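Probable ABC transporter phosphite binding protein PhnD1 (Prochlorococcus marinus str. MIT 9301, PDB 5LQ5) binds inorganic phosphite strongly, and methylphosphonate and phosphate only very weakly, probably as the solute-binding component of the PhnD1C1E1 ABC transporter. Local coordinates at residues L19-R22 / F23-S27; D85-K88 / E89-S92; G110-K113 / L114-L117; R130-P133 / E134-N138. All coordinates share one frame; numbering follows the deposited sequence.

How the interactions relate
Interactions 1 and 4 are stretches of about two and a half helical turns, on helix 16-34 and helix 127-139, the second kinked at P133, each within a beta-alpha-beta unit of a different sheet; their centres lie about 30 Å apart. Interaction 2, a helix-like turn without regular helical bonding in the linker between strands 79-84 and 92-97, comes closest to the phosphite, through F90. Interaction 3, a 3-10 turn, is the most peripheral. Interaction 4 is the most buried, yet carries a salt bridge; interaction 1 places an arginine chain over a phenyl face; interaction 3 brings two lysines together. S92 of interaction 2 packs on P133, and L111 of interaction 3 on the backbone of F136 and L137.

Interaction 1. Residues L19-R22 / F23-S27; sequences LDKR and FNLFS
R22 and F23, neighbours on helix 16-34, point their side chains the same way and form a CH-pi contact. R22 CG sits 4.1 Å from the centroid of the F23 ring and only 5° off its normal, over one face. With R22 CG anti to the backbone N and the chain bent at chi3 (81°), NE comes back to the far end of the ring, 3.5 Å from F23 CZ. The guanidinium stands steeply to the phenyl plane, at 79°, so it does not stack on it. Its strongest polar partner is M246 O, bonded by NH1, and F247 adds a cation-pi contact.

Apolar packing adds the edge of the same ring: L19 CD2 lies in its plane, 4.0 Å from F23 CE2.

Backbone bonds continue through the segment as i to i+4 pairs. F23 N to L19 O is the straightest, at 2.8 Å; N24, L25 and F26 follow on D20, K21 and R22. L25 CG and CD1 lie against K21 O, the acceptor of L25 N. S27 adds a side-chain bond, its OG donating to F23 O over 2.8 Å, while S27 N reaches that oxygen from the opposite face of the carbonyl plane. F23 O is thus gripped twice.

F26 stacks on W208, and F23 and S27 face strands 5-10 and 37-40. This is the first beta-alpha-beta unit of the chain, in which helix 16-34 packs F23, F26 and S27 on the sheet of a periplasmic binding protein lobe and turns R22 to the side of helix 238-246.

Interaction 2. Residues D85-K88 / E89-S92; sequences DIDK and EFKS
I86 and F90 meet at an angle, I86 CG1 3.9 Å from F90 CD1, with CG2 a little farther, near CE1. The ring turns its edge to I86 O, which lies near the ring plane. D87 runs alongside F90 and points the same way, its carboxylate plane 23° from the ring's and its OD1 3.6 Å from F90 CD1. That carboxylate is held by a salt bridge from OD2 to R84 NE. E89 folds back over the turn: CG lies between the backbone N and the carbonyl carbon (chi1 61°), 3.9 Å from I86 CD1, and the bend at chi2 then turns the carboxylate back toward D85 and K88. E89 is poorly ordered, so the placing of its carboxylate is less certain. In the backbone, E89 N donates to I86 O over 3.0 Å and K88 N to D85 O over 3.2 Å, while the buried E89 O, beside I86 CD1, has no polar partner in the model. Beyond the turn, Y206 of the phosphite pocket meets the F90 ring edge-to-face. Packing on I86 and the D87-R84 pair thus border F90 on this side, consistent with a fixed, apolar margin about 5 Å from the bound phosphite.

Interaction 3. Residues G110-K113 / L114-L117; sequences GLKK and LKNL
L111 and L114 reach across one turn of the chain, their side chains set at an angle, with L111 CD2 4.0 Å from L114 CD1. The backbone beneath them is bonded at i to i+3 spacing. L114 N donates to L111 O over 3.0 Å at 162°, and K115 N to K112 O over 3.2 Å at 163°. K113 N is satisfied in the same way by G110 O. This pattern defines a 3-10 segment, and it runs straight into a type II beta turn from L114 to L117, closed by a 3.3 Å bond from L117 N to L114 O. The pair of turns lies between strands 92-97 and 119-121, at the outer end of the lobe, where L111 and L114 press on F94 and F197 of the neighbouring strands.

Two lysine ends come together: in the model K112 NZ and K115 NZ come within 4.2 Å, a distance that is uncertain because K112 is poorly ordered. Such a like-charged approach is probably unfavourable in itself, although K112 NZ is hydrogen-bonded to A140 O. K115 lays its CB and CG against K112 O, the acceptor that its own N already uses. N116 OD1 accepts from K148 NZ, and L117 CD1 closes over K113 O at 3.8 Å.

Interaction 4. Residues R130-P133 / E134-N138; sequences RLMP and EYFLN
Helix 127-139, the helical member of the beta-alpha-beta unit formed with strands 119-121 and 153-154, starts at the phosphite pocket with T127 and S128; its next turns contain an i to i+4 salt bridge between R130 and E134. The two side chains run side by side, both with CG anti to the backbone N, and their flat ends are nearly coplanar, 8° apart. R130 meets the acid side-on through NE and NH2, both to E134 OE1. NE lies 2.8 Å away, nearly on line with the carboxylate C-O bond, while NH2, at 3.0 Å, uses the syn lone pair. One oxygen thus takes two bonds, and the third nitrogen, NH1, is bonded to E124 O, which further fixes the guanidinium.

The methionine M132 faces two aromatic rings. Its chain bends at chi2 (-51°) and chi3 (-61°), which tucks the methyl group CE 3.8 Å from Y135 CD2 and 3.7 Å from F136 CZ. The sulfur makes an oblique Met-aromatic contact with Y135, SD to ring centroid 5.5 Å. I266 of helix 261-269 touches both M132 and Y135.

P133 has no N-H to give, and the helix kinks there, but its carbonyl carries on the pattern: L137 N donates to P133 O over 2.8 Å, and L137 CD1 packs against the same oxygen at 3.4 Å.

Interaction 1. Residues L19-R22 / F23-S27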
ATOM      1  N   LEU A  19      -4.242 -10.762   3.551  1.00 19.81           N
ATOM      2  CA  LEU A  19      -2.792 -10.816   3.309  1.00 21.27           C
ATOM      3  C   LEU A  19      -2.293 -12.245   3.271  1.00 21.04           C
ATOM      4  O   LEU A  19      -1.533 -12.622   2.373  1.00 21.91           O
ATOM      5  CB  LEU A  19      -2.004 -10.051   4.384  1.00 19.98           C
ATOM      6  CG  LEU A  19      -2.336  -8.575   4.554  1.00 20.42           C
ATOM      7  CD1 LEU A  19      -1.605  -8.047   5.784  1.00 21.75           C
ATOM      8  CD2 LEU A  19      -2.016  -7.770   3.335  1.00 23.89           C
ATOM      9  N   ASP A  20      -2.724 -13.035   4.254  1.00 21.40           N
ATOM     10  CA  ASP A  20      -2.334 -14.454   4.307  1.00 24.78           C
ATOM     11  C   ASP A  20      -2.703 -15.162   3.002  1.00 25.81           C
ATOM     12  O   ASP A  20      -1.895 -15.866   2.394  1.00 27.39           O
ATOM     13  CB  ASP A  20      -3.071 -15.166   5.433  1.00 27.57           C
ATOM     14  CG  ASP A  20      -2.490 -14.899   6.805  1.00 32.22           C
ATOM     15  OD1 ASP A  20      -1.378 -14.364   6.927  1.00 31.56           O
ATOM     16  OD2 ASP A  20      -3.179 -15.255   7.794  1.00 35.15           O
ATOM     17  N   LYS A  21      -3.941 -14.974   2.567  1.00 22.35           N
ATOM     18  CA  LYS A  21      -4.422 -15.660   1.350  1.00 28.45           C
ATOM     19  C   LYS A  21      -3.599 -15.284   0.109  1.00 29.56           C
ATOM     20  O   LYS A  21      -3.120 -16.162  -0.619  1.00 31.18           O
ATOM     21  CB  LYS A  21      -5.908 -15.380   1.099  1.00 30.81           C
ATOM     22  CG  LYS A  21      -6.550 -16.390   0.159  1.00 39.29           C
ATOM     23  CD  LYS A  21      -7.978 -16.014  -0.179  1.00 44.42           C
ATOM     24  CE  LYS A  21      -8.484 -16.905  -1.306  1.00 72.45           C
ATOM     25  NZ  LYS A  21      -9.849 -16.543  -1.761  1.00 68.72           N
ATOM     26  N   ARG A  22      -3.433 -13.979  -0.092  1.00 24.04           N
ATOM     27  CA  ARG A  22      -2.675 -13.399  -1.205  1.00 22.84           C
ATOM     28  C   ARG A  22      -1.241 -13.872  -1.201  1.00 22.41           C
ATOM     29  O   ARG A  22      -0.733 -14.400  -2.234  1.00 24.72           O
ATOM     30  CB  ARG A  22      -2.688 -11.866  -1.121  1.00 24.94           C
ATOM     31  CG  ARG A  22      -1.995 -11.187  -2.265  1.00 30.45           C
ATOM     32  CD  ARG A  22      -2.613  -9.865  -2.525  1.00 31.26           C
ATOM     33  NE  ARG A  22      -2.120  -8.861  -1.622  1.00 26.33           N
ATOM     34  CZ  ARG A  22      -2.534  -7.603  -1.636  1.00 33.85           C
ATOM     35  NH1 ARG A  22      -3.494  -7.221  -2.473  1.00 32.72           N
ATOM     36  NH2 ARG A  22      -1.991  -6.728  -0.806  1.00 31.14           N
ATOM     37  N   PHE A  23      -0.545 -13.631  -0.098  1.00 22.66           N
ATOM     38  CA  PHE A  23       0.910 -13.846  -0.099  1.00 19.84           C
ATOM     39  C   PHE A  23       1.329 -15.297   0.030  1.00 22.48           C
ATOM     40  O   PHE A  23       2.363 -15.708  -0.494  1.00 23.41           O
ATOM     41  CB  PHE A  23       1.606 -12.895   0.880  1.00 21.57           C
ATOM     42  CG  PHE A  23       1.502 -11.482   0.433  1.00 20.64           C
ATOM     43  CD1 PHE A  23       2.194 -11.032  -0.695  1.00 19.95           C
ATOM     44  CD2 PHE A  23       0.647 -10.598   1.083  1.00 20.44           C
ATOM     45  CE1 PHE A  23       2.021  -9.757  -1.153  1.00 20.59           C
ATOM     46  CE2 PHE A  23       0.502  -9.303   0.642  1.00 19.17           C
ATOM     47  CZ  PHE A  23       1.180  -8.885  -0.480  1.00 19.50           C
ATOM     48  N   ASN A  24       0.472 -16.108   0.623  1.00 23.82           N
ATOM     49  CA  ASN A  24       0.727 -17.559   0.615  1.00 26.54           C
ATOM     50  C   ASN A  24       0.540 -18.124  -0.809  1.00 23.54           C
ATOM     51  O   ASN A  24       1.358 -18.967  -1.255  1.00 27.85           O
ATOM     52  CB  ASN A  24      -0.166 -18.302   1.610  1.00 26.56           C
ATOM     53  CG  ASN A  24       0.220 -18.071   3.069  1.00 28.55           C
ATOM     54  OD1 ASN A  24       1.381 -17.846   3.422  1.00 26.97           O
ATOM     55  ND2 ASN A  24      -0.776 -18.185   3.956  1.00 29.67           N
ATOM     56  N   LEU A  25      -0.494 -17.694  -1.524  1.00 24.38           N
ATOM     57  CA  LEU A  25      -0.703 -18.200  -2.910  1.00 26.72           C
ATOM     58  C   LEU A  25       0.433 -17.769  -3.850  1.00 26.07           C
ATOM     59  O   LEU A  25       0.970 -18.549  -4.638  1.00 27.43           O
ATOM     60  CB  LEU A  25      -2.027 -17.716  -3.486  1.00 27.60           C
ATOM     61  CG  LEU A  25      -3.287 -18.398  -2.979  1.00 34.54           C
ATOM     62  CD1 LEU A  25      -4.502 -17.676  -3.536  1.00 44.50           C
ATOM     63  CD2 LEU A  25      -3.314 -19.880  -3.367  1.00 37.21           C
ATOM     64  N   PHE A  26       0.840 -16.513  -3.699  1.00 24.34           N
ATOM     65  CA  PHE A  26       1.986 -15.945  -4.444  1.00 22.46           C
ATOM     66  C   PHE A  26       3.262 -16.754  -4.187  1.00 23.03           C
ATOM     67  O   PHE A  26       3.971 -17.159  -5.123  1.00 25.58           O
ATOM     68  CB  PHE A  26       2.187 -14.489  -3.995  1.00 22.99           C
ATOM     69  CG  PHE A  26       3.316 -13.775  -4.699  1.00 22.53           C
ATOM     70  CD1 PHE A  26       3.147 -13.232  -5.966  1.00 22.73           C
ATOM     71  CD2 PHE A  26       4.544 -13.639  -4.074  1.00 22.88           C
ATOM     72  CE1 PHE A  26       4.190 -12.573  -6.609  1.00 24.60           C
ATOM     73  CE2 PHE A  26       5.591 -12.998  -4.705  1.00 22.87           C
ATOM     74  CZ  PHE A  26       5.416 -12.448  -5.967  1.00 24.34           C
ATOM     75  N   SER A  27       3.536 -16.996  -2.921  1.00 20.99           N
ATOM     76  CA  SER A  27       4.733 -17.727  -2.493  1.00 22.64           C
ATOM     77  C   SER A  27       4.784 -19.138  -3.073  1.00 25.66           C
ATOM     78  O   SER A  27       5.816 -19.604  -3.518  1.00 26.41           O
ATOM     79  CB  SER A  27       4.855 -17.759  -0.968  1.00 24.55           C
ATOM     80  OG  SER A  27       5.078 -16.430  -0.482  1.00 24.87           O
TER

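Interaction 2. Residues D85-K88 / E89-S92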
ATOM      1  N   ASP A  85      -0.101  -2.029 -13.317  1.00 28.33           N
ATOM      2  CA  ASP A  85      -0.424  -0.864 -14.154  1.00 32.70           C
ATOM      3  C   ASP A  85      -1.006   0.270 -13.328  1.00 29.32           C
ATOM      4  O   ASP A  85      -0.609   1.414 -13.495  1.00 31.62           O
ATOM      5  CB  ASP A  85      -1.409  -1.215 -15.282  1.00 33.59           C
ATOM      6  CG  ASP A  85      -0.756  -2.013 -16.386  1.00 38.43           C
ATOM      7  OD1 ASP A  85       0.072  -1.443 -17.138  1.00 39.36           O
ATOM      8  OD2 ASP A  85      -1.055  -3.219 -16.492  1.00 48.42           O
ATOM      9  N   ILE A  86      -1.910  -0.071 -12.417  1.00 29.81           N
ATOM     10  CA  ILE A  86      -2.562   0.935 -11.553  1.00 26.92           C
ATOM     11  C   ILE A  86      -1.608   1.707 -10.626  1.00 26.40           C
ATOM     12  O   ILE A  86      -1.856   2.869 -10.269  1.00 26.53           O
ATOM     13  CB  ILE A  86      -3.753   0.351 -10.747  1.00 36.94           C
ATOM     14  CG1 ILE A  86      -4.564   1.486 -10.114  1.00 45.11           C
ATOM     15  CG2 ILE A  86      -3.335  -0.673  -9.699  1.00 61.54           C
ATOM     16  CD1 ILE A  86      -5.025   2.536 -11.110  1.00 48.77           C
ATOM     17  N   ASP A  87      -0.504   1.070 -10.275  1.00 26.54           N
ATOM     18  CA  ASP A  87       0.494   1.733  -9.423  1.00 25.69           C
ATOM     19  C   ASP A  87       1.207   2.920 -10.038  1.00 25.08           C
ATOM     20  O   ASP A  87       1.794   3.718  -9.312  1.00 25.68           O
ATOM     21  CB  ASP A  87       1.488   0.716  -8.863  1.00 23.77           C
ATOM     22  CG  ASP A  87       0.817  -0.310  -8.008  1.00 24.81           C
ATOM     23  OD1 ASP A  87       0.079   0.101  -7.073  1.00 24.44           O
ATOM     24  OD2 ASP A  87       1.030  -1.525  -8.238  1.00 24.80           O
ATOM     25  N   LYS A  88       1.176   3.034 -11.369  1.00 25.37           N
ATOM     26  CA  LYS A  88       1.651   4.240 -12.058  1.00 28.64           C
ATOM     27  C   LYS A  88       0.701   5.447 -11.959  1.00 29.29           C
ATOM     28  O   LYS A  88       1.145   6.577 -12.099  1.00 34.57           O
ATOM     29  CB  LYS A  88       1.971   3.968 -13.549  1.00 26.72           C
ATOM     30  CG  LYS A  88       3.336   3.303 -13.769  1.00 32.73           C
ATOM     31  CD  LYS A  88       3.782   3.391 -15.228  1.00 39.97           C
ATOM     32  CE  LYS A  88       3.418   2.170 -16.027  1.00 66.86           C
ATOM     33  NZ  LYS A  88       3.612   2.408 -17.484  1.00 81.93           N
ATOM     34  N   GLU A  89      -0.581   5.165 -11.757  1.00 27.38           N
ATOM     35  CA  GLU A  89      -1.675   6.163 -11.723  1.00 27.93           C
ATOM     36  C   GLU A  89      -2.657   5.894 -10.562  1.00 27.26           C
ATOM     37  O   GLU A  89      -3.887   5.808 -10.744  1.00 27.84           O
ATOM     38  CB  GLU A  89      -2.422   6.231 -13.073  1.00 36.13           C
ATOM     39  CG  GLU A  89      -3.102   4.929 -13.503  1.00 56.84           C
ATOM     40  CD  GLU A  89      -2.414   4.259 -14.685  1.00137.74           C
ATOM     41  OE1 GLU A  89      -1.192   4.030 -14.600  1.00137.46           O
ATOM     42  OE2 GLU A  89      -3.082   3.975 -15.706  1.00138.99           O
ATOM     43  N   PHE A  90      -2.069   5.765  -9.368  1.00 23.34           N
ATOM     44  CA  PHE A  90      -2.799   5.322  -8.179  1.00 21.46           C
ATOM     45  C   PHE A  90      -3.543   6.523  -7.572  1.00 21.84           C
ATOM     46  O   PHE A  90      -3.103   7.651  -7.684  1.00 22.33           O
ATOM     47  CB  PHE A  90      -1.848   4.684  -7.159  1.00 19.93           C
ATOM     48  CG  PHE A  90      -2.502   3.646  -6.301  1.00 20.56           C
ATOM     49  CD1 PHE A  90      -2.700   2.379  -6.795  1.00 21.23           C
ATOM     50  CD2 PHE A  90      -2.972   3.929  -5.009  1.00 19.09           C
ATOM     51  CE1 PHE A  90      -3.363   1.417  -6.085  1.00 21.12           C
ATOM     52  CE2 PHE A  90      -3.624   2.940  -4.274  1.00 21.59           C
ATOM     53  CZ  PHE A  90      -3.833   1.683  -4.820  1.00 19.78           C
ATOM     54  N   LYS A  91      -4.649   6.226  -6.902  1.00 20.60           N
ATOM     55  CA  LYS A  91      -5.512   7.228  -6.277  1.00 21.20           C
ATOM     56  C   LYS A  91      -5.967   6.837  -4.869  1.00 19.57           C
ATOM     57  O   LYS A  91      -6.069   5.659  -4.539  1.00 22.00           O
ATOM     58  CB  LYS A  91      -6.768   7.496  -7.120  1.00 24.88           C
ATOM     59  CG  LYS A  91      -6.458   7.976  -8.512  1.00 31.24           C
ATOM     60  CD  LYS A  91      -7.750   8.011  -9.321  1.00 33.61           C
ATOM     61  CE  LYS A  91      -7.502   8.567 -10.710  1.00 48.86           C
ATOM     62  NZ  LYS A  91      -8.802   8.710 -11.419  1.00 55.97           N
ATOM     63  N   SER A  92      -6.226   7.868  -4.067  1.00 21.16           N
ATOM     64  CA  SER A  92      -6.904   7.712  -2.800  1.00 20.13           C
ATOM     65  C   SER A  92      -8.350   8.162  -2.930  1.00 18.79           C
ATOM     66  O   SER A  92      -8.728   8.919  -3.839  1.00 22.06           O
ATOM     67  CB  SER A  92      -6.248   8.553  -1.708  1.00 20.24           C
ATOM     68  OG  SER A  92      -4.864   8.246  -1.540  1.00 21.32           O
TER

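Interaction 3. Residues G110-K113 / L114-L117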
ATOM      1  N   GLY A 110     -12.828  21.849  -1.730  1.00 29.66           N
ATOM      2  CA  GLY A 110     -13.927  21.282  -0.923  1.00 34.73           C
ATOM      3  C   GLY A 110     -13.472  20.504   0.311  1.00 27.69           C
ATOM      4  O   GLY A 110     -14.247  20.234   1.240  1.00 26.59           O
ATOM      5  N   LEU A 111     -12.204  20.111   0.327  1.00 26.31           N
ATOM      6  CA  LEU A 111     -11.648  19.439   1.520  1.00 22.77           C
ATOM      7  C   LEU A 111     -11.702  20.309   2.781  1.00 25.41           C
ATOM      8  O   LEU A 111     -11.639  19.791   3.876  1.00 24.06           O
ATOM      9  CB  LEU A 111     -10.199  18.979   1.287  1.00 22.76           C
ATOM     10  CG  LEU A 111     -10.005  17.837   0.302  1.00 22.42           C
ATOM     11  CD1 LEU A 111      -8.492  17.616   0.125  1.00 25.49           C
ATOM     12  CD2 LEU A 111     -10.699  16.561   0.731  1.00 24.27           C
ATOM     13  N   LYS A 112     -11.840  21.629   2.626  1.00 26.29           N
ATOM     14  CA  LYS A 112     -12.124  22.534   3.758  1.00 27.43           C
ATOM     15  C   LYS A 112     -13.337  22.125   4.592  1.00 24.25           C
ATOM     16  O   LYS A 112     -13.414  22.454   5.790  1.00 27.02           O
ATOM     17  CB  LYS A 112     -12.290  24.003   3.287  1.00 35.98           C
ATOM     18  CG  LYS A 112     -10.999  24.801   3.317  1.00118.82           C
ATOM     19  CD  LYS A 112     -11.108  26.117   2.559  1.00121.61           C
ATOM     20  CE  LYS A 112     -10.312  27.239   3.220  1.00 91.31           C
ATOM     21  NZ  LYS A 112      -8.930  26.867   3.638  1.00 86.59           N
ATOM     22  N   LYS A 113     -14.277  21.420   3.970  1.00 25.99           N
ATOM     23  CA  LYS A 113     -15.481  20.907   4.684  1.00 26.54           C
ATOM     24  C   LYS A 113     -15.126  19.843   5.757  1.00 27.77           C
ATOM     25  O   LYS A 113     -15.932  19.488   6.600  1.00 26.51           O
ATOM     26  CB  LYS A 113     -16.522  20.365   3.698  1.00 28.37           C
ATOM     27  CG  LYS A 113     -17.154  21.448   2.818  1.00 36.70           C
ATOM     28  CD  LYS A 113     -18.066  20.861   1.762  1.00 63.88           C
ATOM     29  CE  LYS A 113     -18.318  21.804   0.592  1.00 57.52           C
ATOM     30  NZ  LYS A 113     -19.232  21.211  -0.437  1.00 51.95           N
ATOM     31  N   LEU A 114     -13.883  19.363   5.743  1.00 26.21           N
ATOM     32  CA  LEU A 114     -13.441  18.384   6.758  1.00 21.63           C
ATOM     33  C   LEU A 114     -12.886  18.974   8.039  1.00 21.80           C
ATOM     34  O   LEU A 114     -12.610  18.263   9.024  1.00 24.42           O
ATOM     35  CB  LEU A 114     -12.477  17.382   6.137  1.00 23.43           C
ATOM     36  CG  LEU A 114     -13.046  16.615   4.936  1.00 22.02           C
ATOM     37  CD1 LEU A 114     -12.000  15.677   4.362  1.00 24.18           C
ATOM     38  CD2 LEU A 114     -14.311  15.823   5.263  1.00 24.22           C
ATOM     39  N   LYS A 115     -12.706  20.282   8.043  1.00 22.90           N
ATOM     40  CA  LYS A 115     -12.253  20.978   9.251  1.00 24.32           C
ATOM     41  C   LYS A 115     -13.258  20.770  10.405  1.00 24.19           C
ATOM     42  O   LYS A 115     -14.464  20.689  10.178  1.00 27.07           O
ATOM     43  CB  LYS A 115     -12.062  22.466   8.970  1.00 27.77           C
ATOM     44  CG  LYS A 115     -10.905  22.808   8.048  1.00 25.40           C
ATOM     45  CD  LYS A 115     -10.746  24.326   7.996  1.00 31.40           C
ATOM     46  CE  LYS A 115      -9.410  24.782   7.455  1.00 37.81           C
ATOM     47  NZ  LYS A 115      -9.218  26.209   7.810  1.00 54.76           N
ATOM     48  N   ASN A 116     -12.723  20.674  11.625  1.00 23.67           N
ATOM     49  CA  ASN A 116     -13.512  20.460  12.855  1.00 23.89           C
ATOM     50  C   ASN A 116     -14.293  19.139  12.863  1.00 24.23           C
ATOM     51  O   ASN A 116     -15.292  18.996  13.567  1.00 28.29           O
ATOM     52  CB  ASN A 116     -14.429  21.660  13.170  1.00 26.01           C
ATOM     53  CG  ASN A 116     -14.842  21.732  14.661  1.00 30.96           C
ATOM     54  OD1 ASN A 116     -14.037  21.467  15.593  1.00 30.66           O
ATOM     55  ND2 ASN A 116     -16.108  22.113  14.895  1.00 36.45           N
ATOM     56  N   LEU A 117     -13.833  18.171  12.058  1.00 23.56           N
ATOM     57  CA  LEU A 117     -14.363  16.807  12.109  1.00 22.88           C
ATOM     58  C   LEU A 117     -13.306  15.917  12.724  1.00 21.26           C
ATOM     59  O   LEU A 117     -12.112  16.265  12.757  1.00 22.56           O
ATOM     60  CB  LEU A 117     -14.738  16.286  10.726  1.00 25.19           C
ATOM     61  CG  LEU A 117     -15.877  17.010   9.998  1.00 29.54           C
ATOM     62  CD1 LEU A 117     -16.123  16.337   8.652  1.00 28.99           C
ATOM     63  CD2 LEU A 117     -17.150  17.010  10.826  1.00 33.61           C
TER

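Interaction 4. Residues R130-P133 / E134-N138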
ATOM      1  N   ARG A 130      -2.077   8.172   3.949  1.00 15.99           N
ATOM      2  CA  ARG A 130      -1.541   9.267   4.766  1.00 17.13           C
ATOM      3  C   ARG A 130      -0.809  10.327   3.963  1.00 15.44           C
ATOM      4  O   ARG A 130      -1.208  11.482   3.993  1.00 15.89           O
ATOM      5  CB  ARG A 130      -0.653   8.767   5.901  1.00 17.23           C
ATOM      6  CG  ARG A 130      -0.292   9.829   6.931  1.00 18.14           C
ATOM      7  CD  ARG A 130       0.934  10.630   6.554  1.00 19.21           C
ATOM      8  NE  ARG A 130       1.115  11.767   7.469  1.00 21.44           N
ATOM      9  CZ  ARG A 130       1.662  11.696   8.690  1.00 20.85           C
ATOM     10  NH1 ARG A 130       2.176  10.564   9.141  1.00 18.31           N
ATOM     11  NH2 ARG A 130       1.708  12.788   9.464  1.00 23.08           N
ATOM     12  N   LEU A 131       0.288   9.956   3.294  1.00 14.75           N
ATOM     13  CA  LEU A 131       1.178  10.935   2.682  1.00 16.29           C
ATOM     14  C   LEU A 131       0.428  11.788   1.667  1.00 16.41           C
ATOM     15  O   LEU A 131       0.445  13.037   1.735  1.00 16.88           O
ATOM     16  CB  LEU A 131       2.389  10.262   2.041  1.00 15.94           C
ATOM     17  CG  LEU A 131       3.456  11.244   1.547  1.00 17.22           C
ATOM     18  CD1 LEU A 131       4.254  11.845   2.704  1.00 21.46           C
ATOM     19  CD2 LEU A 131       4.367  10.594   0.493  1.00 22.02           C
ATOM     20  N   MET A 132      -0.183  11.125   0.699  1.00 17.80           N
ATOM     21  CA  MET A 132      -0.863  11.861  -0.357  1.00 18.73           C
ATOM     22  C   MET A 132      -2.126  12.566   0.152  1.00 20.36           C
ATOM     23  O   MET A 132      -2.323  13.731  -0.159  1.00 19.15           O
ATOM     24  CB  MET A 132      -1.050  10.974  -1.565  1.00 18.00           C
ATOM     25  CG  MET A 132       0.292  10.552  -2.207  1.00 18.11           C
ATOM     26  SD  MET A 132       1.478  11.867  -2.582  1.00 21.80           S
ATOM     27  CE  MET A 132       0.482  12.814  -3.725  1.00 22.56           C
ATOM     28  N   PRO A 133      -2.948  11.895   0.980  1.00 16.91           N
ATOM     29  CA  PRO A 133      -4.076  12.619   1.599  1.00 16.82           C
ATOM     30  C   PRO A 133      -3.680  13.895   2.336  1.00 18.09           C
ATOM     31  O   PRO A 133      -4.331  14.950   2.150  1.00 19.00           O
ATOM     32  CB  PRO A 133      -4.680  11.567   2.530  1.00 18.31           C
ATOM     33  CG  PRO A 133      -4.511  10.285   1.738  1.00 19.58           C
ATOM     34  CD  PRO A 133      -3.125  10.424   1.154  1.00 16.86           C
ATOM     35  N   GLU A 134      -2.607  13.830   3.129  1.00 17.26           N
ATOM     36  CA  GLU A 134      -2.112  15.018   3.843  1.00 18.31           C
ATOM     37  C   GLU A 134      -1.638  16.120   2.867  1.00 17.30           C
ATOM     38  O   GLU A 134      -1.940  17.304   3.057  1.00 20.09           O
ATOM     39  CB  GLU A 134      -1.017  14.689   4.869  1.00 19.49           C
ATOM     40  CG  GLU A 134      -0.675  15.899   5.739  1.00 21.28           C
ATOM     41  CD  GLU A 134       0.131  15.614   7.003  1.00 27.58           C
ATOM     42  OE1 GLU A 134       0.541  14.471   7.248  1.00 25.21           O
ATOM     43  OE2 GLU A 134       0.381  16.587   7.752  1.00 26.66           O
ATOM     44  N   TYR A 135      -0.877  15.713   1.857  1.00 17.52           N
ATOM     45  CA  TYR A 135      -0.452  16.628   0.801  1.00 21.72           C
ATOM     46  C   TYR A 135      -1.635  17.383   0.190  1.00 22.24           C
ATOM     47  O   TYR A 135      -1.593  18.607   0.051  1.00 21.59           O
ATOM     48  CB  TYR A 135       0.344  15.850  -0.271  1.00 21.99           C
ATOM     49  CG  TYR A 135       0.879  16.640  -1.421  1.00 23.31           C
ATOM     50  CD1 TYR A 135       2.002  17.451  -1.265  1.00 22.72           C
ATOM     51  CD2 TYR A 135       0.337  16.494  -2.676  1.00 24.61           C
ATOM     52  CE1 TYR A 135       2.515  18.149  -2.344  1.00 25.37           C
ATOM     53  CE2 TYR A 135       0.841  17.161  -3.765  1.00 32.89           C
ATOM     54  CZ  TYR A 135       1.932  17.976  -3.593  1.00 26.97           C
ATOM     55  OH  TYR A 135       2.412  18.625  -4.689  1.00 36.27           O
ATOM     56  N   PHE A 136      -2.674  16.650  -0.174  1.00 19.71           N
ATOM     57  CA  PHE A 136      -3.872  17.252  -0.805  1.00 20.02           C
ATOM     58  C   PHE A 136      -4.669  18.127   0.155  1.00 22.42           C
ATOM     59  O   PHE A 136      -5.115  19.237  -0.197  1.00 23.44           O
ATOM     60  CB  PHE A 136      -4.751  16.211  -1.464  1.00 20.59           C
ATOM     61  CG  PHE A 136      -4.086  15.460  -2.591  1.00 21.66           C
ATOM     62  CD1 PHE A 136      -3.453  16.121  -3.642  1.00 26.91           C
ATOM     63  CD2 PHE A 136      -4.091  14.081  -2.576  1.00 23.75           C
ATOM     64  CE1 PHE A 136      -2.845  15.399  -4.663  1.00 30.18           C
ATOM     65  CE2 PHE A 136      -3.489  13.353  -3.590  1.00 23.77           C
ATOM     66  CZ  PHE A 136      -2.861  14.004  -4.638  1.00 23.49           C
ATOM     67  N   LEU A 137      -4.809  17.653   1.389  1.00 19.23           N
ATOM     68  CA  LEU A 137      -5.452  18.454   2.449  1.00 21.67           C
ATOM     69  C   LEU A 137      -4.748  19.804   2.581  1.00 22.23           C
ATOM     70  O   LEU A 137      -5.368  20.880   2.589  1.00 23.55           O
ATOM     71  CB  LEU A 137      -5.425  17.726   3.793  1.00 20.07           C
ATOM     72  CG  LEU A 137      -6.491  16.637   3.934  1.00 22.13           C
ATOM     73  CD1 LEU A 137      -6.114  15.633   5.008  1.00 20.74           C
ATOM     74  CD2 LEU A 137      -7.852  17.239   4.245  1.00 21.17           C
ATOM     75  N   ASN A 138      -3.428  19.742   2.660  1.00 21.29           N
ATOM     76  CA  ASN A 138      -2.590  20.942   2.798  1.00 22.94           C
ATOM     77  C   ASN A 138      -2.754  21.901   1.628  1.00 24.51           C
ATOM     78  O   ASN A 138      -2.802  23.106   1.818  1.00 26.51           O
ATOM     79  CB  ASN A 138      -1.115  20.593   2.979  1.00 23.26           C
ATOM     80  CG  ASN A 138      -0.786  19.966   4.327  1.00 24.30           C
ATOM     81  OD1 ASN A 138      -1.608  19.836   5.251  1.00 26.17           O
ATOM     82  ND2 ASN A 138       0.430  19.522   4.427  1.00 21.48           N
TER